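Side-chain contacts in BCL2-like 10 (PDB 6FBX), which acts as a pro-survival member of the Bcl-2 family in zebrafish and binds the BH3 segment of Bad in a surface groove: residues 18-23 / 41-46; 32-37 / 142-147; 75-80 / 123-128; 61-66 / 106-111. All coordinates share one frame; numbering follows the deposited sequence.

Interaction 1 of 4, residues 18-23 / 41-46; sequences EDYISF and YLAKEM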
loop_
_atom_site.group_PDB
_atom_site.type_symbol
_atom_site.label_atom_id
_atom_site.label_comp_id
_atom_site.label_asym_id
_atom_site.label_seq_id
_atom_site.Cartn_x
_atom_site.Cartn_y
_atom_site.Cartn_z
ATOM N N GLU A 18 3.680 0.138 -8.644
ATOM C CA GLU A 18 3.951 1.172 -9.635
ATOM C C GLU A 18 2.699 1.509 -10.433
ATOM O O GLU A 18 2.440 2.681 -10.731
ATOM C CB GLU A 18 5.077 0.727 -10.569
ATOM C CG GLU A 18 6.456 0.807 -9.946
ATOM C CD GLU A 18 7.560 0.573 -10.958
ATOM O OE1 GLU A 18 7.457 -0.389 -11.747
ATOM O OE2 GLU A 18 8.524 1.364 -10.971
ATOM N N ASP A 19 1.904 0.497 -10.785
ATOM C CA ASP A 19 0.692 0.756 -11.554
ATOM C C ASP A 19 -0.309 1.568 -10.746
ATOM O O ASP A 19 -0.884 2.542 -11.250
ATOM C CB ASP A 19 0.050 -0.552 -12.012
ATOM C CG ASP A 19 -1.285 -0.323 -12.689
ATOM O OD1 ASP A 19 -1.290 0.084 -13.869
ATOM O OD2 ASP A 19 -2.327 -0.520 -12.030
ATOM N N TYR A 20 -0.550 1.176 -9.492
ATOM C CA TYR A 20 -1.532 1.900 -8.696
ATOM C C TYR A 20 -1.087 3.335 -8.460
ATOM O O TYR A 20 -1.891 4.269 -8.559
ATOM C CB TYR A 20 -1.786 1.207 -7.357
ATOM C CG TYR A 20 -2.916 1.883 -6.627
ATOM C CD1 TYR A 20 -4.204 1.848 -7.147
ATOM C CD2 TYR A 20 -2.699 2.605 -5.458
ATOM C CE1 TYR A 20 -5.248 2.487 -6.516
ATOM C CE2 TYR A 20 -3.748 3.241 -4.807
ATOM C CZ TYR A 20 -5.017 3.182 -5.350
ATOM O OH TYR A 20 -6.067 3.818 -4.730
ATOM N N ILE A 21 0.196 3.533 -8.155
ATOM C CA ILE A 21 0.706 4.882 -7.932
ATOM C C ILE A 21 0.558 5.728 -9.192
ATOM O O ILE A 21 0.146 6.895 -9.129
ATOM C CB ILE A 21 2.165 4.807 -7.441
ATOM C CG1 ILE A 21 2.182 4.331 -5.987
ATOM C CG2 ILE A 21 2.859 6.156 -7.568
ATOM C CD1 ILE A 21 3.551 3.933 -5.477
ATOM N N SER A 22 0.886 5.162 -10.357
ATOM C CA SER A 22 0.684 5.888 -11.609
ATOM C C SER A 22 -0.791 6.206 -11.817
ATOM O O SER A 22 -1.149 7.313 -12.235
ATOM C CB SER A 22 1.221 5.073 -12.786
ATOM O OG SER A 22 2.599 4.785 -12.632
ATOM N N PHE A 23 -1.659 5.235 -11.533
ATOM C CA PHE A 23 -3.100 5.437 -11.642
ATOM C C PHE A 23 -3.558 6.608 -10.779
ATOM O O PHE A 23 -4.428 7.392 -11.184
ATOM C CB PHE A 23 -3.797 4.136 -11.242
ATOM C CG PHE A 23 -5.294 4.178 -11.301
ATOM C CD1 PHE A 23 -5.959 4.292 -12.509
ATOM C CD2 PHE A 23 -6.038 4.045 -10.142
ATOM C CE1 PHE A 23 -7.343 4.308 -12.553
ATOM C CE2 PHE A 23 -7.417 4.058 -10.179
ATOM C CZ PHE A 23 -8.071 4.186 -11.386
ATOM N N TYR A 41 -9.463 -1.057 -8.332
ATOM C CA TYR A 41 -10.844 -0.969 -7.871
ATOM C C TYR A 41 -10.910 -0.943 -6.350
ATOM O O TYR A 41 -11.572 -0.081 -5.762
ATOM C CB TYR A 41 -11.650 -2.145 -8.423
ATOM C CG TYR A 41 -13.083 -2.177 -7.946
ATOM C CD1 TYR A 41 -13.432 -2.836 -6.774
ATOM C CD2 TYR A 41 -14.087 -1.546 -8.665
ATOM C CE1 TYR A 41 -14.740 -2.864 -6.332
ATOM C CE2 TYR A 41 -15.399 -1.570 -8.231
ATOM C CZ TYR A 41 -15.720 -2.229 -7.064
ATOM O OH TYR A 41 -17.026 -2.256 -6.630
ATOM N N LEU A 42 -10.220 -1.882 -5.697
ATOM C CA LEU A 42 -10.365 -2.053 -4.255
ATOM C C LEU A 42 -9.727 -0.907 -3.483
ATOM O O LEU A 42 -10.319 -0.398 -2.524
ATOM C CB LEU A 42 -9.751 -3.387 -3.832
ATOM C CG LEU A 42 -10.546 -4.605 -4.305
ATOM C CD1 LEU A 42 -9.714 -5.877 -4.192
ATOM C CD2 LEU A 42 -11.825 -4.736 -3.501
ATOM N N ALA A 43 -8.522 -0.492 -3.878
ATOM C CA ALA A 43 -7.850 0.588 -3.165
ATOM C C ALA A 43 -8.577 1.914 -3.341
ATOM O O ALA A 43 -8.595 2.733 -2.415
ATOM C CB ALA A 43 -6.399 0.705 -3.630
ATOM N N LYS A 44 -9.187 2.145 -4.510
ATOM C CA LYS A 44 -9.981 3.357 -4.688
ATOM C C LYS A 44 -11.305 3.267 -3.948
ATOM O O LYS A 44 -11.823 4.288 -3.480
ATOM C CB LYS A 44 -10.220 3.624 -6.172
ATOM C CG LYS A 44 -9.041 4.252 -6.882
ATOM C CD LYS A 44 -8.785 5.662 -6.374
ATOM C CE LYS A 44 -7.594 6.295 -7.058
ATOM N NZ LYS A 44 -7.301 7.633 -6.486
ATOM N N GLU A 45 -11.872 2.064 -3.841
ATOM C CA GLU A 45 -13.049 1.878 -3.004
ATOM C C GLU A 45 -12.744 2.256 -1.561
ATOM O O GLU A 45 -13.503 2.997 -0.927
ATOM C CB GLU A 45 -13.537 0.431 -3.100
ATOM C CG GLU A 45 -14.808 0.156 -2.316
ATOM C CD GLU A 45 -15.243 -1.294 -2.404
ATOM O OE1 GLU A 45 -14.520 -2.096 -3.031
ATOM O OE2 GLU A 45 -16.308 -1.631 -1.845
ATOM N N MET A 46 -11.620 1.771 -1.025
ATOM C CA MET A 46 -11.280 2.110 0.351
ATOM C C MET A 46 -11.027 3.605 0.498
ATOM O O MET A 46 -11.424 4.208 1.501
ATOM C CB MET A 46 -10.067 1.316 0.827
ATOM C CG MET A 46 -9.898 1.385 2.345
ATOM S SD MET A 46 -8.409 0.594 2.960
ATOM C CE MET A 46 -8.859 -1.134 2.877
HETATM O O HOH W 1 -6.901 8.106 -9.816
#
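Tyr20 CG lies anti to the backbone N (chi1 -173°), and Phe23 CG does the same one turn on. Both rings therefore reach from helix 2-24 toward helix 34-49 of the Bcl-2 fold. The helix segments cross at -49° with their axes 11.4 Å apart, and the Tyr20 side chain bridges this distance. The methyl CB of Ala43 is 3.3 Å from Tyr20 CZ and equally close to the hydroxyl OH, approaching the ring at a slant. Lys44 bends at chi2 (-67°), which lays its aliphatic chain past both rings. Lys44 CG sits at the ring edge of Phe23, 3.7 Å from CE2, and also near the plane of the Tyr20 ring. The ammonium group passes on to a salt bridge with Glu47. A water that donates to Phe23 O is also a weak partner of Lys44 NZ, at 3.4 Å. Replacing Tyr20 with an alanine would probably open a gap beside Ala43 and leave the Lys44 methylenes without one of their two aromatic neighbours. Leu42, Glu45 and Met46 of helix 34-49 touch the bound peptide. This helix-helix packing is mainly apolar, with the lysine lending its carbon chain to the rings and its charge to Glu47.

Interaction 2 of 4, residues 32-37 / 142-147; sequences PSESAE and GFCRFF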
loop_
_atom_site.group_PDB
_atom_site.type_symbol
_atom_site.label_atom_id
_atom_site.label_comp_id
_atom_site.label_asym_id
_atom_site.label_seq_id
_atom_site.Cartn_x
_atom_site.Cartn_y
_atom_site.Cartn_z
ATOM N N PRO A 32 -2.404 -3.364 -16.438
ATOM C CA PRO A 32 -1.493 -4.337 -17.060
ATOM C C PRO A 32 -1.769 -5.779 -16.677
ATOM O O PRO A 32 -1.272 -6.682 -17.363
ATOM C CB PRO A 32 -0.113 -3.895 -16.555
ATOM C CG PRO A 32 -0.394 -3.240 -15.246
ATOM C CD PRO A 32 -1.720 -2.549 -15.417
ATOM N N SER A 33 -2.533 -6.026 -15.616
ATOM C CA SER A 33 -2.770 -7.379 -15.138
ATOM C C SER A 33 -4.115 -7.427 -14.432
ATOM O O SER A 33 -4.654 -6.400 -14.011
ATOM C CB SER A 33 -1.664 -7.839 -14.180
ATOM O OG SER A 33 -1.709 -7.098 -12.969
ATOM N N GLU A 34 -4.651 -8.642 -14.302
ATOM C CA GLU A 34 -5.896 -8.825 -13.565
ATOM C C GLU A 34 -5.760 -8.323 -12.132
ATOM O O GLU A 34 -6.690 -7.720 -11.583
ATOM C CB GLU A 34 -6.300 -10.299 -13.588
ATOM C CG GLU A 34 -7.717 -10.567 -13.114
ATOM C CD GLU A 34 -7.981 -12.042 -12.874
ATOM O OE1 GLU A 34 -7.155 -12.874 -13.306
ATOM O OE2 GLU A 34 -9.011 -12.369 -12.248
ATOM N N SER A 35 -4.600 -8.556 -11.511
ATOM C CA SER A 35 -4.378 -8.077 -10.149
ATOM C C SER A 35 -4.346 -6.558 -10.092
ATOM O O SER A 35 -4.839 -5.959 -9.129
ATOM C CB SER A 35 -3.081 -8.669 -9.591
ATOM O OG SER A 35 -1.991 -8.426 -10.460
ATOM N N ALA A 36 -3.779 -5.915 -11.115
ATOM C CA ALA A 36 -3.788 -4.457 -11.166
ATOM C C ALA A 36 -5.207 -3.924 -11.288
ATOM O O ALA A 36 -5.576 -2.960 -10.607
ATOM C CB ALA A 36 -2.929 -3.969 -12.330
ATOM N N GLU A 37 -6.023 -4.536 -12.150
ATOM C CA GLU A 37 -7.420 -4.127 -12.247
ATOM C C GLU A 37 -8.114 -4.252 -10.897
ATOM O O GLU A 37 -8.880 -3.366 -10.497
ATOM C CB GLU A 37 -8.146 -4.964 -13.302
ATOM C CG GLU A 37 -9.588 -4.538 -13.531
ATOM C CD GLU A 37 -10.206 -5.192 -14.752
ATOM O OE1 GLU A 37 -11.370 -4.872 -15.071
ATOM O OE2 GLU A 37 -9.529 -6.022 -15.395
ATOM N N GLY A 142 -4.049 -15.005 -5.529
ATOM C CA GLY A 142 -4.964 -15.273 -4.431
ATOM C C GLY A 142 -5.715 -14.029 -3.996
ATOM O O GLY A 142 -6.902 -14.093 -3.662
ATOM N N PHE A 143 -5.028 -12.884 -3.979
ATOM C CA PHE A 143 -5.690 -11.604 -3.742
ATOM C C PHE A 143 -6.844 -11.406 -4.718
ATOM O O PHE A 143 -7.954 -11.033 -4.323
ATOM C CB PHE A 143 -4.653 -10.482 -3.861
ATOM C CG PHE A 143 -5.232 -9.093 -3.988
ATOM C CD1 PHE A 143 -5.661 -8.397 -2.872
ATOM C CD2 PHE A 143 -5.292 -8.469 -5.222
ATOM C CE1 PHE A 143 -6.171 -7.109 -2.990
ATOM C CE2 PHE A 143 -5.797 -7.188 -5.346
ATOM C CZ PHE A 143 -6.232 -6.506 -4.230
ATOM N N CYS A 144 -6.596 -11.679 -6.000
ATOM C CA CYS A 144 -7.637 -11.530 -7.013
ATOM C C CYS A 144 -8.843 -12.399 -6.697
ATOM O O CYS A 144 -9.988 -11.934 -6.721
ATOM C CB CYS A 144 -7.089 -11.903 -8.388
ATOM S SG CYS A 144 -6.151 -10.623 -9.174
ATOM N N ARG A 145 -8.602 -13.675 -6.408
ATOM C CA ARG A 145 -9.699 -14.615 -6.216
ATOM C C ARG A 145 -10.403 -14.401 -4.886
ATOM O O ARG A 145 -11.610 -14.653 -4.780
ATOM C CB ARG A 145 -9.166 -16.040 -6.327
ATOM C CG ARG A 145 -8.351 -16.257 -7.589
ATOM C CD ARG A 145 -7.780 -17.648 -7.679
ATOM N NE ARG A 145 -8.801 -18.596 -8.100
ATOM C CZ ARG A 145 -9.601 -19.259 -7.273
ATOM N NH1 ARG A 145 -9.504 -19.103 -5.958
ATOM N NH2 ARG A 145 -10.504 -20.087 -7.768
ATOM N N PHE A 146 -9.682 -13.938 -3.863
ATOM C CA PHE A 146 -10.319 -13.676 -2.577
ATOM C C PHE A 146 -11.400 -12.611 -2.709
ATOM O O PHE A 146 -12.474 -12.726 -2.105
ATOM C CB PHE A 146 -9.274 -13.256 -1.542
ATOM C CG PHE A 146 -9.861 -12.908 -0.203
ATOM C CD1 PHE A 146 -10.022 -11.586 0.174
ATOM C CD2 PHE A 146 -10.260 -13.903 0.672
ATOM C CE1 PHE A 146 -10.564 -11.264 1.401
ATOM C CE2 PHE A 146 -10.803 -13.588 1.901
ATOM C CZ PHE A 146 -10.956 -12.266 2.266
ATOM N N PHE A 147 -11.140 -11.569 -3.499
ATOM C CA PHE A 147 -12.116 -10.520 -3.754
ATOM C C PHE A 147 -12.926 -10.765 -5.024
ATOM O O PHE A 147 -13.550 -9.831 -5.538
ATOM C CB PHE A 147 -11.419 -9.162 -3.831
ATOM C CG PHE A 147 -10.867 -8.692 -2.515
ATOM C CD1 PHE A 147 -9.503 -8.674 -2.283
ATOM C CD2 PHE A 147 -11.716 -8.275 -1.505
ATOM C CE1 PHE A 147 -8.998 -8.241 -1.073
ATOM C CE2 PHE A 147 -11.216 -7.844 -0.291
ATOM C CZ PHE A 147 -9.855 -7.827 -0.077
#
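Phe143 meets Ser35 through the edge of its ring. Phe143 CE2 lies 4.1 Å from Ser35 O, with the oxygen near the ring plane. Phe143 CG is anti to the backbone N (chi1 165°), which turns the ring in toward helix 34-49. There it packs on Ala38, Met39 and Leu42, and it meets Trp88 and Trp140 edge-to-face. Cys144 comes next and carries most of the contact. Its CB points toward the first turn of helix 34-49. In one of its two conformers, Cys144 SG lies 3.7 Å from Ser35 CB; its still closer approach to Ser35 CA is doubtful for that reason. In the same conformer Cys144 SG lies 3.8 Å from Glu34 C, so it rests against the backbone between these two residues. The serine side chain is held from its own side. Ser35 OG shares a 2.9 Å hydrogen bond with OG of Ser33, the N-cap residue. Further along the second segment, Phe146 touches the bound peptide. Phe147, the first residue past the helix, packs on Leu42 and Trp88 and also touches the peptide. The arrangement places the C-terminal helix 139-146 across the start of helix 34-49, at the periphery of the all-helical Bcl-2 fold and close to the bound BH3 peptide.

Interaction 3 of 4, residues 75-80 / 123-128; sequences SVMREL and ADYLGG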
loop_
_atom_site.group_PDB
_atom_site.type_symbol
_atom_site.label_atom_id
_atom_site.label_comp_id
_atom_site.label_asym_id
_atom_site.label_seq_id
_atom_site.Cartn_x
_atom_site.Cartn_y
_atom_site.Cartn_z
ATOM N N SER A 75 7.782 2.173 8.944
ATOM C CA SER A 75 7.396 2.140 10.351
ATOM C C SER A 75 5.880 2.089 10.502
ATOM O O SER A 75 5.365 1.433 11.415
ATOM C CB SER A 75 7.975 3.348 11.086
ATOM O OG SER A 75 7.458 4.560 10.569
ATOM N N VAL A 76 5.149 2.767 9.615
ATOM C CA VAL A 76 3.691 2.704 9.656
ATOM C C VAL A 76 3.209 1.300 9.305
ATOM O O VAL A 76 2.349 0.734 9.990
ATOM C CB VAL A 76 3.086 3.767 8.720
ATOM C CG1 VAL A 76 1.574 3.581 8.584
ATOM C CG2 VAL A 76 3.391 5.162 9.244
ATOM N N MET A 77 3.754 0.712 8.235
ATOM C CA MET A 77 3.350 -0.640 7.854
ATOM C C MET A 77 3.631 -1.629 8.977
ATOM O O MET A 77 2.810 -2.508 9.267
ATOM C CB MET A 77 4.070 -1.067 6.575
ATOM C CG MET A 77 3.675 -0.276 5.342
ATOM S SD MET A 77 4.367 -0.935 3.810
ATOM C CE MET A 77 6.127 -0.691 4.068
ATOM N N ARG A 78 4.792 -1.498 9.621
ATOM C CA ARG A 78 5.119 -2.345 10.761
ATOM C C ARG A 78 4.076 -2.209 11.863
ATOM O O ARG A 78 3.649 -3.210 12.449
ATOM C CB ARG A 78 6.510 -1.974 11.274
ATOM C CG ARG A 78 7.025 -2.813 12.429
ATOM C CD ARG A 78 8.433 -2.382 12.828
ATOM N NE ARG A 78 9.331 -2.319 11.672
ATOM C CZ ARG A 78 9.997 -1.236 11.268
ATOM N NH1 ARG A 78 9.907 -0.083 11.923
ATOM N NH2 ARG A 78 10.777 -1.311 10.198
ATOM N N GLU A 79 3.650 -0.977 12.156
ATOM C CA GLU A 79 2.673 -0.755 13.217
ATOM C C GLU A 79 1.277 -1.195 12.800
ATOM O O GLU A 79 0.505 -1.672 13.637
ATOM C CB GLU A 79 2.661 0.720 13.616
ATOM C CG GLU A 79 3.771 1.109 14.580
ATOM C CD GLU A 79 3.593 0.485 15.951
ATOM O OE1 GLU A 79 2.462 0.062 16.272
ATOM O OE2 GLU A 79 4.582 0.414 16.708
ATOM N N LEU A 80 0.933 -1.034 11.522
ATOM C CA LEU A 80 -0.360 -1.505 11.035
ATOM C C LEU A 80 -0.556 -2.981 11.357
ATOM O O LEU A 80 -1.608 -3.383 11.869
ATOM C CB LEU A 80 -0.467 -1.256 9.531
ATOM C CG LEU A 80 -1.656 -1.872 8.786
ATOM C CD1 LEU A 80 -2.972 -1.512 9.454
ATOM C CD2 LEU A 80 -1.652 -1.413 7.336
ATOM N N ALA A 123 7.122 -3.016 -2.121
ATOM C CA ALA A 123 7.592 -4.269 -2.704
ATOM C C ALA A 123 8.557 -4.986 -1.768
ATOM O O ALA A 123 8.457 -6.202 -1.569
ATOM C CB ALA A 123 8.251 -3.995 -4.057
ATOM N N ASP A 124 9.511 -4.254 -1.190
ATOM C CA ASP A 124 10.470 -4.886 -0.288
ATOM C C ASP A 124 9.777 -5.458 0.942
ATOM O O ASP A 124 10.129 -6.544 1.417
ATOM C CB ASP A 124 11.551 -3.889 0.133
ATOM C CG ASP A 124 12.546 -3.596 -0.975
ATOM O OD1 ASP A 124 13.176 -2.517 -0.943
ATOM O OD2 ASP A 124 12.693 -4.439 -1.885
ATOM N N TYR A 125 8.779 -4.746 1.466
ATOM C CA TYR A 125 8.138 -5.169 2.705
ATOM C C TYR A 125 7.278 -6.408 2.487
ATOM O O TYR A 125 7.424 -7.412 3.196
ATOM C CB TYR A 125 7.299 -4.026 3.276
ATOM C CG TYR A 125 6.656 -4.369 4.595
ATOM C CD1 TYR A 125 5.285 -4.560 4.695
ATOM C CD2 TYR A 125 7.427 -4.524 5.740
ATOM C CE1 TYR A 125 4.697 -4.880 5.903
ATOM C CE2 TYR A 125 6.849 -4.848 6.950
ATOM C CZ TYR A 125 5.485 -5.024 7.026
ATOM O OH TYR A 125 4.909 -5.347 8.232
ATOM N N LEU A 126 6.375 -6.363 1.508
ATOM C CA LEU A 126 5.485 -7.497 1.280
ATOM C C LEU A 126 6.234 -8.670 0.660
ATOM O O LEU A 126 6.081 -9.816 1.097
ATOM C CB LEU A 126 4.314 -7.072 0.393
ATOM C CG LEU A 126 3.400 -5.987 0.969
ATOM C CD1 LEU A 126 2.317 -5.623 -0.035
ATOM C CD2 LEU A 126 2.779 -6.420 2.292
ATOM N N GLY A 127 7.052 -8.403 -0.360
ATOM C CA GLY A 127 7.768 -9.468 -1.039
ATOM C C GLY A 127 8.932 -10.030 -0.253
ATOM O O GLY A 127 9.337 -11.170 -0.497
ATOM N N GLY A 128 9.482 -9.255 0.676
ATOM C CA GLY A 128 10.585 -9.719 1.489
ATOM C C GLY A 128 10.147 -10.094 2.887
ATOM O O GLY A 128 10.190 -11.267 3.269
#
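A Met-aromatic contact joins Met77 to Tyr125, with the thioether curled along the ring. It links helix 69-80, which lines the BH3-binding groove of this Bcl-2 fold, to helix 112-129. Met77 SD lies 4.6 Å from the centroid of the Tyr125 ring, 41° off the ring normal, so the sulfur approaches obliquely. Met77 CB stands more squarely over the face. Met77 CB makes a CH-pi contact 4.2 Å from the centroid of the Tyr125 ring, 22° off the normal. The two side chains run past each other in opposite directions. The tyrosine ring extends toward the methionine backbone, while the thioether extends toward the tyrosine backbone. The bend at chi3 of Met77 (-65°) brings its methyl back to the base of the ring, where CE lies 3.6 Å from Tyr125 CB. A serine in place of Tyr125 would probably leave the Met77 sulfur and CB without their aromatic surface and open a gap between the helices. Met77 also packs on Ile94 of helix 88-107. Two residues further along the same helix as Met77, Glu79 pairs with a basic side chain of the bound peptide. The contact thus lies behind a peptide-binding helix. At the far end of the ring, Tyr125 OH reaches the other backbone, 3.7 Å from Met77 O and 3.9 Å from Arg78 CA.

Interaction 4 of 4, residues 61-66 / 106-111; sequences FLDTCG and LSRGEN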
loop_
_atom_site.group_PDB
_atom_site.type_symbol
_atom_site.label_atom_id
_atom_site.label_comp_id
_atom_site.label_asym_id
_atom_site.label_seq_id
_atom_site.Cartn_x
_atom_site.Cartn_y
_atom_site.Cartn_z
ATOM N N PHE A 61 1.334 12.858 8.037
ATOM C CA PHE A 61 2.498 12.011 7.798
ATOM C C PHE A 61 3.634 12.801 7.157
ATOM O O PHE A 61 4.754 12.847 7.680
ATOM C CB PHE A 61 2.070 10.832 6.915
ATOM C CG PHE A 61 3.200 9.940 6.465
ATOM C CD1 PHE A 61 3.424 8.724 7.082
ATOM C CD2 PHE A 61 4.013 10.304 5.406
ATOM C CE1 PHE A 61 4.444 7.894 6.662
ATOM C CE2 PHE A 61 5.039 9.481 4.984
ATOM C CZ PHE A 61 5.254 8.275 5.611
ATOM N N LEU A 62 3.358 13.440 6.017
ATOM C CA LEU A 62 4.420 14.133 5.294
ATOM C C LEU A 62 4.955 15.325 6.075
ATOM O O LEU A 62 6.115 15.710 5.890
ATOM C CB LEU A 62 3.918 14.580 3.921
ATOM C CG LEU A 62 3.659 13.461 2.911
ATOM C CD1 LEU A 62 3.056 14.030 1.636
ATOM C CD2 LEU A 62 4.936 12.686 2.592
ATOM N N ASP A 63 4.140 15.918 6.952
ATOM C CA ASP A 63 4.596 17.061 7.731
ATOM C C ASP A 63 5.393 16.658 8.966
ATOM O O ASP A 63 6.142 17.487 9.496
ATOM C CB ASP A 63 3.407 17.928 8.153
ATOM C CG ASP A 63 2.744 18.621 6.976
ATOM O OD1 ASP A 63 1.518 18.858 7.034
ATOM O OD2 ASP A 63 3.444 18.909 5.984
ATOM N N THR A 64 5.249 15.418 9.440
ATOM C CA THR A 64 6.010 14.945 10.590
ATOM C C THR A 64 7.163 14.027 10.207
ATOM O O THR A 64 8.042 13.784 11.043
ATOM C CB THR A 64 5.095 14.205 11.578
ATOM O OG1 THR A 64 4.598 13.001 10.980
ATOM C CG2 THR A 64 3.924 15.086 11.994
ATOM N N CYS A 65 7.194 13.526 8.973
ATOM C CA CYS A 65 8.219 12.561 8.591
ATOM C C CYS A 65 9.547 13.242 8.299
ATOM O O CYS A 65 10.578 12.884 8.882
ATOM C CB CYS A 65 7.767 11.758 7.376
ATOM S SG CYS A 65 9.085 10.718 6.717
ATOM N N GLY A 66 9.547 14.214 7.401
ATOM C CA GLY A 66 10.776 14.884 7.014
ATOM C C GLY A 66 11.372 14.272 5.761
ATOM O O GLY A 66 10.690 14.140 4.744
ATOM N N LEU A 106 3.168 14.848 -5.350
ATOM C CA LEU A 106 3.082 15.515 -6.645
ATOM C C LEU A 106 2.450 16.894 -6.512
ATOM O O LEU A 106 2.920 17.862 -7.120
ATOM C CB LEU A 106 2.292 14.652 -7.629
ATOM C CG LEU A 106 3.121 13.674 -8.467
ATOM C CD1 LEU A 106 3.988 12.786 -7.588
ATOM C CD2 LEU A 106 2.217 12.828 -9.353
ATOM N N SER A 107 1.378 17.005 -5.721
ATOM C CA SER A 107 0.753 18.306 -5.506
ATOM C C SER A 107 1.736 19.309 -4.921
ATOM O O SER A 107 1.622 20.512 -5.178
ATOM C CB SER A 107 -0.460 18.166 -4.585
ATOM O OG SER A 107 -1.522 17.495 -5.237
ATOM N N ARG A 108 2.701 18.839 -4.138
ATOM C CA ARG A 108 3.685 19.705 -3.505
ATOM C C ARG A 108 4.881 20.000 -4.400
ATOM O O ARG A 108 5.829 20.646 -3.946
ATOM C CB ARG A 108 4.157 19.072 -2.192
ATOM C CG ARG A 108 3.033 18.917 -1.179
ATOM C CD ARG A 108 3.494 18.274 0.114
ATOM N NE ARG A 108 2.435 18.318 1.120
ATOM C CZ ARG A 108 2.631 18.216 2.431
ATOM N NH1 ARG A 108 1.596 18.274 3.259
ATOM N NH2 ARG A 108 3.858 18.064 2.920
ATOM N N GLY A 109 4.862 19.548 -5.651
ATOM C CA GLY A 109 5.916 19.861 -6.594
ATOM C C GLY A 109 7.027 18.843 -6.692
ATOM O O GLY A 109 8.038 19.119 -7.348
ATOM N N GLU A 110 6.879 17.677 -6.071
ATOM C CA GLU A 110 7.924 16.667 -6.113
ATOM C C GLU A 110 7.901 15.922 -7.446
ATOM O O GLU A 110 6.914 15.944 -8.187
ATOM C CB GLU A 110 7.762 15.677 -4.958
ATOM C CG GLU A 110 7.761 16.320 -3.579
ATOM C CD GLU A 110 9.081 16.984 -3.241
ATOM O OE1 GLU A 110 10.084 16.699 -3.927
ATOM O OE2 GLU A 110 9.114 17.793 -2.289
ATOM N N ASN A 111 9.014 15.255 -7.740
ATOM C CA ASN A 111 9.165 14.502 -8.975
ATOM C C ASN A 111 8.659 13.072 -8.798
ATOM O O ASN A 111 8.350 12.623 -7.692
ATOM C CB ASN A 111 10.630 14.499 -9.421
ATOM C CG ASN A 111 11.556 13.870 -8.394
ATOM O OD1 ASN A 111 11.110 13.209 -7.457
ATOM N ND2 ASN A 111 12.856 14.075 -8.567
#
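Arg108 and Asp63 form a salt bridge in which one carboxylate oxygen receives two N-H groups. Arg108 NH2 donates to Asp63 OD2 at 3.2 Å, with an N-H...O angle of 144°. Arg108 NH1 gives a weak bond to the same Asp63 OD2, at 3.4 Å. The carboxylate and guanidinium planes are 22° apart. Even so, NH2 meets OD2 from above the carboxylate plane, 36° out of it, so the grip is not that of a straight, coplanar pair. The strongest polar partner of Arg108 lies in helix 88-107, where Glu104 forms a salt bridge with NE; the bonds to Asp63 are long. The positive charge is probably shared between the two carboxylates. The chain of Arg108 is extended from CG to NE, which carries the guanidinium across from the end of helix 88-107. Leu62 packs against the same group. Leu62 CB is 3.6 Å from Arg108 NH2, and Leu62 CD1 lies over one guanidinium face, 4.2 Å above the plane. Leu62 also packs on Leu101, Glu104 and Leu105 of helix 88-107. Close by, Cys65 is joined by a disulfide to Cys72 of helix 69-80. Just after Arg108, Gly109 takes a positive phi in a Schellman motif. The contact is a surface salt bridge with an apolar flank, joining the C-terminal ends of two helices of the Bcl-2 fold.

Overall arrangement
From the N terminus, helix 2-24 pairs with helix 34-49 in interaction 1, which closes a short loop of 17 residues. Interaction 2 begins within that loop and joins the start of helix 34-49 to the C-terminal helix 139-146. It therefore crosses interaction 1 and spans most of the chain. The two touch, and both use helix 34-49. Interactions 3 and 4 close loops of 42 and 39 residues, and both fall within the long span of interaction 2. They cross each other, tying helices 69-80 and 51-65 to helices 112-129 and 88-107, and they touch where Val76 packs on Phe61. Interactions 2 and 4 lie on opposite sides of the chain's centre, with their own centres about 30 Å apart.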